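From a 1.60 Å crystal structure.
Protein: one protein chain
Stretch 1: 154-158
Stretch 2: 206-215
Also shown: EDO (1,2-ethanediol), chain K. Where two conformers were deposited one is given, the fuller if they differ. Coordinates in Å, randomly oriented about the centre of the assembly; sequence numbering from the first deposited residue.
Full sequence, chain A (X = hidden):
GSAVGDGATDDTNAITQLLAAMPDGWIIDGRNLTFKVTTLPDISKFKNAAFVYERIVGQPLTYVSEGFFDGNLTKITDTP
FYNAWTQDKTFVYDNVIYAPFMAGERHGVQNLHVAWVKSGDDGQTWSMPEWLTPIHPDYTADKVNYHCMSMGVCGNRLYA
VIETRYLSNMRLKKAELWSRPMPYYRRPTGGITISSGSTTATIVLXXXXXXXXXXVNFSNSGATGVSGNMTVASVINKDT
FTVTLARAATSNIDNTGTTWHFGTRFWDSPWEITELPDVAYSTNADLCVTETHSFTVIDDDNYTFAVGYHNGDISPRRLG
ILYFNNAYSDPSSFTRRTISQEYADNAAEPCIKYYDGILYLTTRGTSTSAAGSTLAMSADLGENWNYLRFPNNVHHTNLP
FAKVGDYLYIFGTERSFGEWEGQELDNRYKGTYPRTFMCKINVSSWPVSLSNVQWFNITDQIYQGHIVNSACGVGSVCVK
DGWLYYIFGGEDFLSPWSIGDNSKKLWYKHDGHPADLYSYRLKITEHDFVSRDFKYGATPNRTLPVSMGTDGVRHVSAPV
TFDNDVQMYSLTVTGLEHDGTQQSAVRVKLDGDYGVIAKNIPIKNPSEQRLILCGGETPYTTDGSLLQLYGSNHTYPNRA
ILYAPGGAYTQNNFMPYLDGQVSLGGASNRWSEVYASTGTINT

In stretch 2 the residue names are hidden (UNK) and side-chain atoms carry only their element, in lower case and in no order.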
# COMPACT_ATOMS: atom_id res chain seq x y z
N CYS A 154 -0.88 -9.12 -32.72
CA CYS A 154 -0.85 -9.19 -34.17
C CYS A 154 -2.21 -8.70 -34.65
O CYS A 154 -3.24 -9.18 -34.18
CB CYS A 154 -0.62 -10.64 -34.62
SG CYS A 154 -0.47 -10.75 -36.44
N GLY A 155 -2.20 -7.75 -35.58
CA GLY A 155 -3.46 -7.31 -36.18
C GLY A 155 -4.51 -6.86 -35.17
O GLY A 155 -5.69 -7.26 -35.25
N ASN A 156 -4.08 -6.04 -34.20
CA ASN A 156 -4.97 -5.56 -33.13
C ASN A 156 -5.63 -6.65 -32.27
O ASN A 156 -6.66 -6.39 -31.63
CB ASN A 156 -6.01 -4.56 -33.69
CG ASN A 156 -5.34 -3.33 -34.23
OD1 ASN A 156 -4.47 -2.76 -33.54
ND2 ASN A 156 -5.68 -2.93 -35.47
N ARG A 157 -5.04 -7.85 -32.23
CA ARG A 157 -5.46 -8.85 -31.26
C ARG A 157 -4.28 -9.28 -30.39
O ARG A 157 -3.13 -9.33 -30.86
CB ARG A 157 -5.97 -10.12 -31.97
CG ARG A 157 -7.19 -9.87 -32.90
CD ARG A 157 -7.76 -11.20 -33.48
NE ARG A 157 -8.23 -12.09 -32.42
CZ ARG A 157 -9.41 -12.00 -31.81
NH1 ARG A 157 -10.29 -11.06 -32.16
NH2 ARG A 157 -9.74 -12.87 -30.86
N LEU A 158 -4.58 -9.63 -29.14
CA LEU A 158 -3.60 -10.31 -28.30
C LEU A 158 -3.55 -11.79 -28.66
O LEU A 158 -4.59 -12.45 -28.75
CB LEU A 158 -4.07 -10.20 -26.85
CG LEU A 158 -3.09 -10.74 -25.80
CD1 LEU A 158 -1.74 -9.92 -25.79
CD2 LEU A 158 -3.72 -10.75 -24.37
N UNK A 206 -11.19 0.16 -40.19
CA UNK A 206 -10.04 -0.47 -40.83
C UNK A 206 -9.24 -1.35 -39.88
O UNK A 206 -8.96 -0.98 -38.76
c UNK A 206 -9.80 1.22 -42.75
c UNK A 206 -8.77 1.90 -43.65
c UNK A 206 -9.14 0.57 -41.51
c UNK A 206 -9.43 2.71 -44.76
n UNK A 206 -10.05 1.88 -45.84
N UNK A 207 -8.93 -2.56 -40.35
CA UNK A 207 -8.10 -3.52 -39.63
C UNK A 207 -8.59 -3.72 -38.19
O UNK A 207 -7.83 -3.65 -37.23
c UNK A 207 -6.16 -3.76 -43.52
c UNK A 207 -6.62 -3.11 -39.69
c UNK A 207 -6.56 -4.03 -42.07
n UNK A 207 -6.95 -2.67 -44.17
c UNK A 207 -6.10 -2.91 -41.11
N UNK A 208 -9.88 -3.98 -38.06
CA UNK A 208 -10.49 -4.02 -36.73
C UNK A 208 -10.03 -5.21 -35.86
O UNK A 208 -10.03 -5.13 -34.62
c UNK A 208 -13.23 -7.07 -38.34
n UNK A 208 -12.71 -6.36 -37.35
c UNK A 208 -13.04 -4.99 -39.04
c UNK A 208 -12.03 -3.98 -36.86
n UNK A 208 -13.42 -6.27 -39.38
c UNK A 208 -12.58 -5.04 -37.75
N UNK A 209 -9.65 -6.32 -36.50
CA UNK A 209 -9.17 -7.48 -35.77
C UNK A 209 -10.23 -8.19 -34.97
O UNK A 209 -9.92 -9.04 -34.15
N UNK A 210 -11.50 -7.86 -35.19
CA UNK A 210 -12.58 -8.47 -34.40
C UNK A 210 -13.04 -9.83 -34.98
O UNK A 210 -12.90 -10.08 -36.18
c UNK A 210 -14.64 -5.15 -34.05
c UNK A 210 -13.47 -6.12 -33.81
c UNK A 210 -13.79 -7.53 -34.31
c UNK A 210 -13.14 -6.20 -32.34
N UNK A 211 -13.59 -10.66 -34.11
CA UNK A 211 -14.22 -11.91 -34.48
C UNK A 211 -15.65 -11.92 -33.99
O UNK A 211 -16.02 -11.13 -33.10
c UNK A 211 -10.01 -14.73 -34.56
n UNK A 211 -10.24 -15.86 -35.56
c UNK A 211 -11.28 -14.36 -33.76
c UNK A 211 -13.46 -13.09 -33.88
c UNK A 211 -12.07 -13.29 -34.49
N UNK A 212 -16.47 -12.78 -34.58
CA UNK A 212 -17.84 -12.93 -34.09
C UNK A 212 -17.86 -13.22 -32.58
O UNK A 212 -17.10 -14.08 -32.08
c UNK A 212 -18.66 -13.73 -36.32
c UNK A 212 -18.53 -14.08 -34.84
c UNK A 212 -19.90 -14.36 -34.22
N UNK A 213 -18.72 -12.50 -31.87
CA UNK A 213 -18.86 -12.67 -30.44
C UNK A 213 -18.02 -11.67 -29.66
O UNK A 213 -18.23 -11.51 -28.44
N UNK A 214 -17.09 -10.99 -30.32
CA UNK A 214 -16.26 -9.99 -29.59
C UNK A 214 -17.13 -8.83 -29.12
O UNK A 214 -18.12 -8.47 -29.75
c UNK A 214 -15.07 -9.51 -30.43
c UNK A 214 -13.95 -10.54 -30.48
o UNK A 214 -13.03 -10.39 -31.32
o UNK A 214 -13.98 -11.49 -29.66
N UNK A 215 -16.75 -8.26 -27.98
CA UNK A 215 -17.53 -7.23 -27.29
C UNK A 215 -16.99 -5.86 -27.63
O UNK A 215 -15.77 -5.64 -27.57
c UNK A 215 -17.40 -7.46 -25.78
C1 EDO K . -9.41 -9.46 -39.76
O1 EDO K . -8.77 -9.16 -41.01
C2 EDO K . -10.35 -8.33 -39.35
O2 EDO K . -9.69 -7.05 -39.27
O HOH W 1 -9.42 -6.54 -32.49
O HOH W 2 -12.04 -13.25 -29.20

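Position 206 carries four carbons in a row ending in a nitrogen. The chain is exposed, and its end leads away from stretch 1. An unbranched C4N chain is lysine: Lys-206.

Position 207 again has four carbons ending in a nitrogen, and its end also leads away. Its backbone does the work here: the carbonyl O accepts a hydrogen bond from Asn-156 ND2 at 2.9 Å. This is Lys-207.

Position 208 has one carbon followed by a five-membered ring of three carbons and two nitrogens. CB points away from stretch 1. One ring face is covered by the ethanediol, and one ring nitrogen accepts a hydrogen bond from the backbone N of position 210. An imidazole means histidine, His-208, and that nitrogen is ND1, 2.9 Å from the N of position 210.

Position 209 has no side-chain atoms. Its CA lies 3.5 Å from Gly-155 O, in a CA-H...O contact. A CB would point toward stretch 1 and come within 2.4 Å of that oxygen, a clash. Phi is positive as well. The residue is Gly-209. Its N donates to ethanediol O2 at 2.9 Å.

Position 210 has four carbons, forked at the second. CB points away from stretch 1, and the residue is buried. This is Leu-210.

Position 211 has four carbons in a row and a terminal nitrogen. The chain passes over one face of the Arg-157 guanidinium. It is Lys-211, with CD 3.6 Å from Arg-157 CZ.

Position 212 has three carbons, branched at CB, out of reach of stretch 1. It is Val-212.

Position 213 has no side chain. At phi 95° and psi -14°, a CB would jam against the preceding carbonyl O. It is Gly-213, within a type II turn.

Position 214 has two carbons, the second carrying two oxygens. One oxygen meets Arg-157 NH1. A short carboxylate is aspartate, Asp-214. Its OD2 also accepts from Lys-211 N at 2.9 Å.

Position 215 has a single carbon, out of reach: Ala-215.

The contact centres on Arg-157. Its NH1 donates to Gly-209 O at 2.9 Å and forms a salt bridge with Asp-214 OD2, also at 2.9 Å. Both oxygens lie near the guanidinium plane, where N-H groups point. Water 2 links Arg-157 NH2 to Asp-214 OD1. Water 1 donates to Asn-156 O and His-208 O, joining the two backbones. The type I' turn from Cys-154 to Arg-157 brings Gly-155 O against Gly-209, whose bare CA permits this close approach.

Stretch 2, residues 206-215: KKHGLKVGDA
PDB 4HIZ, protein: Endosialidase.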